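Local coordinates for protein 3-dehydroshikimate dehydratase (Pseudomonas putida, PDB 5HMQ) that catalyses the metal-dependent dehydration of 3-dehydroshikimate to protocatechuate, a shared intermediate in the breakdown of quinate and shikimate, at residues A180-P185 and L226-A231. Residues are numbered along the deposited sequence; the frame is centred on the assembly and turned at random.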
loop_
_atom_site.group_PDB
_atom_site.type_symbol
_atom_site.label_atom_id
_atom_site.label_comp_id
_atom_site.label_asym_id
_atom_site.label_seq_id
_atom_site.Cartn_x
_atom_site.Cartn_y
_atom_site.Cartn_z
ATOM N N ALA C 180 32.413 -4.466 -20.706
ATOM C CA ALA C 180 32.980 -3.572 -21.711
ATOM C C ALA C 180 32.785 -2.096 -21.387
ATOM O O ALA C 180 33.301 -1.251 -22.128
ATOM C CB ALA C 180 32.384 -3.877 -23.086
ATOM N N ILE C 181 32.055 -1.760 -20.320
ATOM C CA ILE C 181 31.919 -0.356 -19.938
ATOM C C ILE C 181 33.269 0.254 -19.581
ATOM O O ILE C 181 33.504 1.443 -19.835
ATOM C CB ILE C 181 30.909 -0.215 -18.778
ATOM C CG1 ILE C 181 29.499 -0.572 -19.247
ATOM C CG2 ILE C 181 30.911 1.197 -18.218
ATOM C CD1 ILE C 181 28.497 -0.713 -18.121
ATOM N N ARG C 182 34.187 -0.540 -19.018
ATOM C CA ARG C 182 35.485 0.005 -18.623
ATOM C C ARG C 182 36.274 0.571 -19.798
ATOM O O ARG C 182 37.171 1.393 -19.581
ATOM C CB ARG C 182 36.322 -1.024 -17.855
ATOM C CG ARG C 182 36.482 -2.387 -18.486
ATOM C CD ARG C 182 37.316 -3.272 -17.566
ATOM N NE ARG C 182 36.736 -3.410 -16.231
ATOM C CZ ARG C 182 35.917 -4.383 -15.847
ATOM N NH1 ARG C 182 35.557 -5.332 -16.699
ATOM N NH2 ARG C 182 35.458 -4.404 -14.602
ATOM N N ASP C 183 35.970 0.166 -21.029
ATOM C CA ASP C 183 36.683 0.713 -22.177
ATOM C C ASP C 183 36.114 2.047 -22.643
ATOM O O ASP C 183 36.662 2.643 -23.577
ATOM C CB ASP C 183 36.665 -0.278 -23.345
ATOM C CG ASP C 183 37.298 -1.607 -22.992
ATOM O OD1 ASP C 183 38.191 -1.630 -22.118
ATOM O OD2 ASP C 183 36.908 -2.629 -23.602
ATOM N N ILE C 184 35.032 2.522 -22.032
ATOM C CA ILE C 184 34.464 3.828 -22.351
ATOM C C ILE C 184 35.180 4.885 -21.519
ATOM O O ILE C 184 35.297 4.729 -20.295
ATOM C CB ILE C 184 32.948 3.855 -22.095
ATOM C CG1 ILE C 184 32.251 2.754 -22.895
ATOM C CG2 ILE C 184 32.369 5.216 -22.446
ATOM C CD1 ILE C 184 30.756 2.692 -22.666
ATOM N N PRO C 185 35.665 5.968 -22.125
ATOM C CA PRO C 185 36.281 7.045 -21.337
ATOM C C PRO C 185 35.316 7.589 -20.293
ATOM O O PRO C 185 34.149 7.864 -20.585
ATOM C CB PRO C 185 36.633 8.100 -22.390
ATOM C CG PRO C 185 36.774 7.330 -23.663
ATOM C CD PRO C 185 35.767 6.213 -23.574
ATOM N N LEU C 226 27.797 -1.362 -11.502
ATOM C CA LEU C 226 28.461 -0.119 -11.135
ATOM C C LEU C 226 29.978 -0.262 -11.142
ATOM O O LEU C 226 30.686 0.718 -11.401
ATOM C CB LEU C 226 27.976 0.348 -9.761
ATOM C CG LEU C 226 28.463 1.720 -9.291
ATOM C CD1 LEU C 226 28.116 2.788 -10.317
ATOM C CD2 LEU C 226 27.868 2.066 -7.933
ATOM N N ALA C 227 30.489 -1.462 -10.857
ATOM C CA ALA C 227 31.937 -1.655 -10.793
ATOM C C ALA C 227 32.640 -1.293 -12.095
ATOM O O ALA C 227 33.618 -0.525 -12.043
ATOM C CB ALA C 227 32.248 -3.093 -10.363
ATOM N N PRO C 228 32.224 -1.775 -13.273
ATOM C CA PRO C 228 32.896 -1.322 -14.503
ATOM C C PRO C 228 32.744 0.168 -14.755
ATOM O O PRO C 228 33.633 0.780 -15.363
ATOM C CB PRO C 228 32.226 -2.155 -15.605
ATOM C CG PRO C 228 31.599 -3.306 -14.899
ATOM C CD PRO C 228 31.184 -2.776 -13.569
ATOM N N ILE C 229 31.637 0.769 -14.312
ATOM C CA ILE C 229 31.440 2.206 -14.488
ATOM C C ILE C 229 32.518 2.988 -13.746
ATOM O O ILE C 229 33.150 3.892 -14.303
ATOM C CB ILE C 229 30.032 2.614 -14.023
ATOM C CG1 ILE C 229 28.969 1.961 -14.907
ATOM C CG2 ILE C 229 29.884 4.127 -14.033
ATOM C CD1 ILE C 229 27.556 2.160 -14.406
ATOM N N LEU C 230 32.748 2.645 -12.475
ATOM C CA LEU C 230 33.734 3.371 -11.682
ATOM C C LEU C 230 35.161 3.109 -12.143
ATOM O O LEU C 230 36.037 3.949 -11.913
ATOM C CB LEU C 230 33.589 3.019 -10.200
ATOM C CG LEU C 230 32.242 3.358 -9.553
ATOM C CD1 LEU C 230 32.175 2.834 -8.127
ATOM C CD2 LEU C 230 31.995 4.854 -9.587
ATOM N N ALA C 231 35.414 1.971 -12.794
ATOM C CA ALA C 231 36.746 1.698 -13.320
ATOM C C ALA C 231 37.145 2.682 -14.411
ATOM O O ALA C 231 38.343 2.877 -14.644
ATOM C CB ALA C 231 36.821 0.267 -13.854
#
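Two neighbouring elements on the outside of the xylose isomerase-like TIM barrel pack here: the end of a 3-10 segment, 180-183, which leads toward strand 189-194, and residues 226-231 of helix 222-231, which precedes strand 238-240. Pro228 is at the centre of the contact. Its CA lies 5.0 Å from the CA of Arg182, the closest CA pair across the two segments, and its CB sits between Ile181 CB and the Arg182 guanidinium. Pro228 CB meets Ile181 CB at 3.9 Å. The guanidinium crosses the proline obliquely, with Pro228 CB over one of its faces, shifted toward the rim, and Arg182 NH2 4.0 Å from Pro228 CG. No hydrogen bond joins the segments, so the contact is carried by van der Waals packing.

Torsions explain these positions. Arg182 takes the crowded rotamer, CG between the backbone N and the carbonyl carbon (chi1 51°), and bends at chi3 (58°), which lays its guanidinium across the proline; Ala231 CB lies near the guanidinium plane, at its edge, and 4.2 Å from Arg182 CB. Because its ring nitrogen carries no hydrogen, Pro228 cannot bond back to the preceding turn, and the helix kinks there.

Further inward, Ile181 and Ile229 run side by side in the same direction toward strand 189-194, where they touch Ile189 and Val192 respectively. The Ile229 side chain stays about 9 Å from those of the catalytic metal ligands Asp167 and Gln193, so the contact lies away from the metal site. With CG2 anti to its backbone N, Ile181 places that methyl 3.9 Å from Ile229 CG1.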